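Local atomic coordinates of insecticidal crystal protein Cry7Cal (Bacillus thuringiensis, PDB entry 5ZI1), a protein that is an insecticidal delta endotoxin active against locusts, probably binding receptors on gut cells and forming pores with its helical N-terminal domain. Residues Y194-K202 against N214-T223. Numbering follows the deposited sequence.
Sequences YKEGLNKLK and NYNRFRREMT
Two nitrogens of one arginine grip Asn216 OD1, Arg219 NH2 at 3.1 Å and Arg219 NE at 3.3 Å, while the CG of the same Arg219 lies 3.2 Å from Tyr194 OH on the facing helix. Held this way, and salt-bridged through NH1 to Glu283 of helix 279-286, Arg219 offers Tyr194 its aliphatic stem. The antiparallel segments 194-202 and 214-223, whose N-to-C directions differ by 166° and whose axes come within 9.2 Å, mesh largely through apolar side chains, with the carbonyl oxygens of Tyr194 and Leu198 also meeting ring carbons of Phe218 and Tyr215. Tyr194 enters as a knob among Phe218, Arg219, Met222 and Thr223, with Met222 CB at its ring edge. Phe218 returns the favour: with CG anti to the backbone N (chi1 176°), its ring tip comes up against Gly197, whose lack of a side chain leaves room for CZ 3.9 Å from Gly197 CA. Leu198, Leu201 and Tyr194 complete this pocket. Leu198 CD2 makes a CH-pi contact over one face of Tyr215, 3.7 Å from the ring centroid, and also meets the edge of Phe218; Leu201 CD1 presses on Phe218 CB at 3.4 Å. With no hydrogen bond crossing, these bundle helices are joined mainly by shape and apolar burial, while Arg217 and Arg220 pair outward with Asp256.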
ATOM      1  N   TYR A 194     -13.308   5.678   0.947  1.00 49.27           N
ATOM      2  CA  TYR A 194     -12.717   4.648   0.091  1.00 46.16           C
ATOM      3  C   TYR A 194     -13.701   3.508  -0.120  1.00 48.13           C
ATOM      4  O   TYR A 194     -13.926   3.058  -1.252  1.00 46.69           O
ATOM      5  CB  TYR A 194     -11.417   4.103   0.695  1.00 45.47           C
ATOM      6  CG  TYR A 194     -10.865   2.904  -0.082  1.00 42.02           C
ATOM      7  CD1 TYR A 194     -10.180   3.093  -1.266  1.00 43.11           C
ATOM      8  CD2 TYR A 194     -11.057   1.595   0.364  1.00 46.99           C
ATOM      9  CE1 TYR A 194      -9.700   2.021  -2.011  1.00 47.48           C
ATOM     10  CE2 TYR A 194     -10.566   0.501  -0.360  1.00 41.26           C
ATOM     11  CZ  TYR A 194      -9.892   0.729  -1.558  1.00 48.54           C
ATOM     12  OH  TYR A 194      -9.385  -0.308  -2.319  1.00 47.99           O
ATOM     13  N   LYS A 195     -14.297   3.025   0.975  1.00 48.64           N
ATOM     14  CA  LYS A 195     -15.244   1.918   0.899  1.00 51.38           C
ATOM     15  C   LYS A 195     -16.538   2.315   0.202  1.00 52.70           C
ATOM     16  O   LYS A 195     -17.197   1.463  -0.408  1.00 49.15           O
ATOM     17  CB  LYS A 195     -15.543   1.395   2.302  1.00 44.60           C
ATOM     18  CG  LYS A 195     -14.388   0.626   2.934  1.00 47.95           C
ATOM     19  CD  LYS A 195     -14.780   0.093   4.315  1.00 56.20           C
ATOM     20  CE  LYS A 195     -13.646  -0.688   4.988  1.00 57.67           C
ATOM     21  NZ  LYS A 195     -14.030  -1.136   6.371  1.00 70.92           N
ATOM     22  N   GLU A 196     -16.928   3.588   0.282  1.00 48.92           N
ATOM     23  CA  GLU A 196     -18.167   3.987  -0.364  1.00 48.44           C
ATOM     24  C   GLU A 196     -17.993   4.096  -1.874  1.00 47.98           C
ATOM     25  O   GLU A 196     -18.844   3.615  -2.627  1.00 48.72           O
ATOM     26  CB  GLU A 196     -18.678   5.298   0.234  1.00 46.52           C
ATOM     27  CG  GLU A 196     -20.181   5.303   0.403  1.00 59.11           C
ATOM     28  CD  GLU A 196     -20.633   6.152   1.576  1.00 67.18           C
ATOM     29  OE1 GLU A 196     -21.787   6.623   1.563  1.00 78.13           O
ATOM     30  OE2 GLU A 196     -19.831   6.348   2.515  1.00 64.96           O
ATOM     31  N   GLY A 197     -16.904   4.723  -2.333  1.00 45.55           N
ATOM     32  CA  GLY A 197     -16.589   4.701  -3.756  1.00 45.57           C
ATOM     33  C   GLY A 197     -16.497   3.287  -4.300  1.00 48.24           C
ATOM     34  O   GLY A 197     -17.017   2.985  -5.384  1.00 42.73           O
ATOM     35  N   LEU A 198     -15.859   2.391  -3.543  1.00 43.58           N
ATOM     36  CA  LEU A 198     -15.878   0.988  -3.921  1.00 45.36           C
ATOM     37  C   LEU A 198     -17.306   0.480  -4.032  1.00 47.59           C
ATOM     38  O   LEU A 198     -17.684  -0.126  -5.043  1.00 48.64           O
ATOM     39  CB  LEU A 198     -15.076   0.162  -2.922  1.00 48.30           C
ATOM     40  CG  LEU A 198     -13.578   0.081  -3.220  1.00 45.36           C
ATOM     41  CD1 LEU A 198     -12.956  -1.020  -2.407  1.00 45.15           C
ATOM     42  CD2 LEU A 198     -13.356  -0.150  -4.713  1.00 41.08           C
ATOM     43  N   ASN A 199     -18.130   0.763  -3.018  1.00 44.05           N
ATOM     44  CA  ASN A 199     -19.499   0.252  -3.010  1.00 47.12           C
ATOM     45  C   ASN A 199     -20.301   0.789  -4.194  1.00 51.15           C
ATOM     46  O   ASN A 199     -21.017   0.039  -4.875  1.00 48.11           O
ATOM     47  CB  ASN A 199     -20.182   0.610  -1.686  1.00 50.98           C
ATOM     48  CG  ASN A 199     -21.584   0.051  -1.594  1.00 51.28           C
ATOM     49  OD1 ASN A 199     -21.771  -1.162  -1.473  1.00 55.02           O
ATOM     50  ND2 ASN A 199     -22.576   0.922  -1.684  1.00 48.87           N
ATOM     51  N   LYS A 200     -20.179   2.086  -4.464  1.00 46.29           N
ATOM     52  CA  LYS A 200     -20.861   2.667  -5.604  1.00 46.41           C
ATOM     53  C   LYS A 200     -20.403   2.021  -6.917  1.00 53.05           C
ATOM     54  O   LYS A 200     -21.233   1.630  -7.748  1.00 54.52           O
ATOM     55  CB  LYS A 200     -20.624   4.175  -5.596  1.00 49.25           C
ATOM     56  CG  LYS A 200     -21.249   4.935  -6.757  1.00 55.75           C
ATOM     57  CD  LYS A 200     -20.543   6.271  -6.924  1.00 56.43           C
ATOM     58  CE  LYS A 200     -21.447   7.300  -7.575  1.00 55.81           C
ATOM     59  NZ  LYS A 200     -20.979   7.746  -8.886  1.00 60.09           N
ATOM     60  N   LEU A 201     -19.083   1.880  -7.120  1.00 48.93           N
ATOM     61  CA  LEU A 201     -18.603   1.247  -8.353  1.00 48.95           C
ATOM     62  C   LEU A 201     -19.080  -0.186  -8.469  1.00 48.57           C
ATOM     63  O   LEU A 201     -19.337  -0.672  -9.578  1.00 52.20           O
ATOM     64  CB  LEU A 201     -17.081   1.292  -8.429  1.00 41.94           C
ATOM     65  CG  LEU A 201     -16.649   2.735  -8.633  1.00 45.05           C
ATOM     66  CD1 LEU A 201     -15.198   2.922  -8.326  1.00 42.97           C
ATOM     67  CD2 LEU A 201     -16.971   3.164 -10.044  1.00 45.23           C
ATOM     68  N   LYS A 202     -19.232  -0.871  -7.344  1.00 44.51           N
ATOM     69  CA  LYS A 202     -19.649  -2.263  -7.405  1.00 49.41           C
ATOM     70  C   LYS A 202     -21.082  -2.385  -7.883  1.00 50.89           C
ATOM     71  O   LYS A 202     -21.438  -3.376  -8.529  1.00 57.81           O
ATOM     72  CB  LYS A 202     -19.464  -2.908  -6.035  1.00 48.56           C
ATOM     73  CG  LYS A 202     -19.757  -4.394  -5.975  1.00 54.45           C
ATOM     74  CD  LYS A 202     -19.490  -4.897  -4.557  1.00 54.42           C
ATOM     75  CE  LYS A 202     -20.272  -6.147  -4.228  1.00 56.00           C
ATOM     76  NZ  LYS A 202     -20.153  -6.448  -2.765  1.00 69.89           N
ATOM     77  N   ASN A 214     -13.456  -1.062 -13.685  1.00 43.97           N
ATOM     78  CA  ASN A 214     -13.519   0.280 -13.113  1.00 47.68           C
ATOM     79  C   ASN A 214     -13.423   0.220 -11.594  1.00 44.08           C
ATOM     80  O   ASN A 214     -12.824   1.095 -10.964  1.00 41.38           O
ATOM     81  CB  ASN A 214     -14.813   0.980 -13.519  1.00 47.80           C
ATOM     82  CG  ASN A 214     -14.897   1.270 -15.021  1.00 53.36           C
ATOM     83  OD1 ASN A 214     -13.885   1.317 -15.727  1.00 52.58           O
ATOM     84  ND2 ASN A 214     -16.120   1.480 -15.505  1.00 48.05           N
ATOM     85  N   TYR A 215     -14.024  -0.804 -11.002  1.00 40.24           N
ATOM     86  CA  TYR A 215     -13.926  -1.026  -9.572  1.00 44.63           C
ATOM     87  C   TYR A 215     -12.476  -1.290  -9.172  1.00 48.90           C
ATOM     88  O   TYR A 215     -11.946  -0.662  -8.251  1.00 42.15           O
ATOM     89  CB  TYR A 215     -14.831  -2.197  -9.215  1.00 41.99           C
ATOM     90  CG  TYR A 215     -14.769  -2.668  -7.778  1.00 49.24           C
ATOM     91  CD1 TYR A 215     -13.797  -3.576  -7.366  1.00 40.55           C
ATOM     92  CD2 TYR A 215     -15.730  -2.253  -6.850  1.00 43.36           C
ATOM     93  CE1 TYR A 215     -13.769  -4.045  -6.088  1.00 43.70           C
ATOM     94  CE2 TYR A 215     -15.703  -2.711  -5.541  1.00 44.54           C
ATOM     95  CZ  TYR A 215     -14.725  -3.600  -5.166  1.00 46.85           C
ATOM     96  OH  TYR A 215     -14.691  -4.062  -3.876  1.00 44.14           O
ATOM     97  N   ASN A 216     -11.795  -2.177  -9.901  1.00 45.78           N
ATOM     98  CA  ASN A 216     -10.415  -2.466  -9.549  1.00 43.19           C
ATOM     99  C   ASN A 216      -9.508  -1.272  -9.805  1.00 43.00           C
ATOM    100  O   ASN A 216      -8.538  -1.053  -9.063  1.00 42.28           O
ATOM    101  CB  ASN A 216      -9.919  -3.683 -10.313  1.00 44.66           C
ATOM    102  CG  ASN A 216      -8.524  -4.072  -9.903  1.00 50.58           C
ATOM    103  OD1 ASN A 216      -8.297  -4.515  -8.753  1.00 42.70           O
ATOM    104  ND2 ASN A 216      -7.557  -3.874 -10.823  1.00 43.08           N
ATOM    105  N   ARG A 217      -9.808  -0.479 -10.831  1.00 42.35           N
ATOM    106  CA  ARG A 217      -8.971   0.682 -11.101  1.00 45.13           C
ATOM    107  C   ARG A 217      -9.055   1.697  -9.969  1.00 39.53           C
ATOM    108  O   ARG A 217      -8.062   2.354  -9.640  1.00 39.10           O
ATOM    109  CB  ARG A 217      -9.367   1.335 -12.421  1.00 39.57           C
ATOM    110  CG  ARG A 217      -8.498   2.532 -12.749  1.00 42.88           C
ATOM    111  CD  ARG A 217      -8.814   3.153 -14.106  1.00 49.69           C
ATOM    112  NE  ARG A 217      -8.578   2.225 -15.210  1.00 53.46           N
ATOM    113  CZ  ARG A 217      -9.547   1.641 -15.905  1.00 56.42           C
ATOM    114  NH1 ARG A 217      -9.246   0.807 -16.899  1.00 50.59           N
ATOM    115  NH2 ARG A 217     -10.819   1.897 -15.599  1.00 51.93           N
ATOM    116  N   PHE A 218     -10.246   1.868  -9.395  1.00 41.92           N
ATOM    117  CA  PHE A 218     -10.394   2.751  -8.253  1.00 42.78           C
ATOM    118  C   PHE A 218      -9.595   2.225  -7.071  1.00 41.62           C
ATOM    119  O   PHE A 218      -8.818   2.963  -6.454  1.00 43.05           O
ATOM    120  CB  PHE A 218     -11.870   2.874  -7.917  1.00 42.06           C
ATOM    121  CG  PHE A 218     -12.159   3.688  -6.709  1.00 43.80           C
ATOM    122  CD1 PHE A 218     -12.318   5.054  -6.796  1.00 44.81           C
ATOM    123  CD2 PHE A 218     -12.332   3.076  -5.476  1.00 47.20           C
ATOM    124  CE1 PHE A 218     -12.620   5.798  -5.670  1.00 45.18           C
ATOM    125  CE2 PHE A 218     -12.631   3.813  -4.360  1.00 42.28           C
ATOM    126  CZ  PHE A 218     -12.777   5.176  -4.451  1.00 42.96           C
ATOM    127  N   ARG A 219      -9.737   0.932  -6.776  1.00 40.04           N
ATOM    128  CA  ARG A 219      -8.950   0.328  -5.705  1.00 44.16           C
ATOM    129  C   ARG A 219      -7.456   0.538  -5.931  1.00 44.90           C
ATOM    130  O   ARG A 219      -6.734   0.954  -5.019  1.00 46.27           O
ATOM    131  CB  ARG A 219      -9.278  -1.160  -5.596  1.00 45.35           C
ATOM    132  CG  ARG A 219      -8.250  -1.978  -4.832  1.00 43.97           C
ATOM    133  CD  ARG A 219      -8.813  -3.359  -4.475  1.00 43.11           C
ATOM    134  NE  ARG A 219      -9.255  -4.077  -5.668  1.00 38.41           N
ATOM    135  CZ  ARG A 219     -10.109  -5.104  -5.652  1.00 49.86           C
ATOM    136  NH1 ARG A 219     -10.619  -5.545  -4.485  1.00 40.13           N
ATOM    137  NH2 ARG A 219     -10.466  -5.689  -6.808  1.00 37.25           N
ATOM    138  N   ARG A 220      -6.977   0.288  -7.153  1.00 45.50           N
ATOM    139  CA  ARG A 220      -5.539   0.369  -7.398  1.00 41.30           C
ATOM    140  C   ARG A 220      -5.036   1.790  -7.226  1.00 40.82           C
ATOM    141  O   ARG A 220      -4.089   2.034  -6.473  1.00 45.82           O
ATOM    142  CB  ARG A 220      -5.197  -0.135  -8.796  1.00 41.45           C
ATOM    143  CG  ARG A 220      -3.721  -0.045  -9.083  1.00 41.14           C
ATOM    144  CD  ARG A 220      -3.379  -0.632 -10.446  1.00 46.67           C
ATOM    145  NE  ARG A 220      -3.750   0.283 -11.523  1.00 48.93           N
ATOM    146  CZ  ARG A 220      -4.790   0.104 -12.330  1.00 45.65           C
ATOM    147  NH1 ARG A 220      -5.570  -0.967 -12.197  1.00 42.23           N
ATOM    148  NH2 ARG A 220      -5.042   0.997 -13.278  1.00 50.46           N
ATOM    149  N   GLU A 221      -5.675   2.747  -7.897  1.00 38.75           N
ATOM    150  CA  GLU A 221      -5.195   4.125  -7.842  1.00 42.22           C
ATOM    151  C   GLU A 221      -5.399   4.751  -6.459  1.00 43.36           C
ATOM    152  O   GLU A 221      -4.522   5.479  -5.980  1.00 40.78           O
ATOM    153  CB  GLU A 221      -5.875   4.951  -8.928  1.00 42.17           C
ATOM    154  CG  GLU A 221      -5.455   4.525 -10.376  1.00 45.87           C
ATOM    155  CD  GLU A 221      -5.826   5.569 -11.408  1.00 54.25           C
ATOM    156  OE1 GLU A 221      -6.248   6.672 -10.996  1.00 57.35           O
ATOM    157  OE2 GLU A 221      -5.704   5.303 -12.633  1.00 62.36           O
ATOM    158  N   MET A 222      -6.540   4.488  -5.801  1.00 38.54           N
ATOM    159  CA  MET A 222      -6.805   5.113  -4.498  1.00 48.76           C
ATOM    160  C   MET A 222      -6.014   4.475  -3.370  1.00 43.32           C
ATOM    161  O   MET A 222      -5.796   5.121  -2.337  1.00 47.06           O
ATOM    162  CB  MET A 222      -8.294   5.075  -4.150  1.00 40.64           C
ATOM    163  CG  MET A 222      -9.143   5.792  -5.165  1.00 40.13           C
ATOM    164  SD  MET A 222      -8.672   7.523  -5.308  1.00 49.32           S
ATOM    165  CE  MET A 222      -9.433   8.153  -3.785  1.00 53.12           C
ATOM    166  N   THR A 223      -5.602   3.218  -3.540  1.00 44.81           N
ATOM    167  CA  THR A 223      -4.589   2.651  -2.661  1.00 41.24           C
ATOM    168  C   THR A 223      -3.333   3.509  -2.685  1.00 47.83           C
ATOM    169  O   THR A 223      -2.801   3.890  -1.627  1.00 45.40           O
ATOM    170  CB  THR A 223      -4.298   1.215  -3.096  1.00 46.23           C
ATOM    171  OG1 THR A 223      -5.480   0.427  -2.890  1.00 48.21           O
ATOM    172  CG2 THR A 223      -3.138   0.606  -2.314  1.00 48.50           C
TER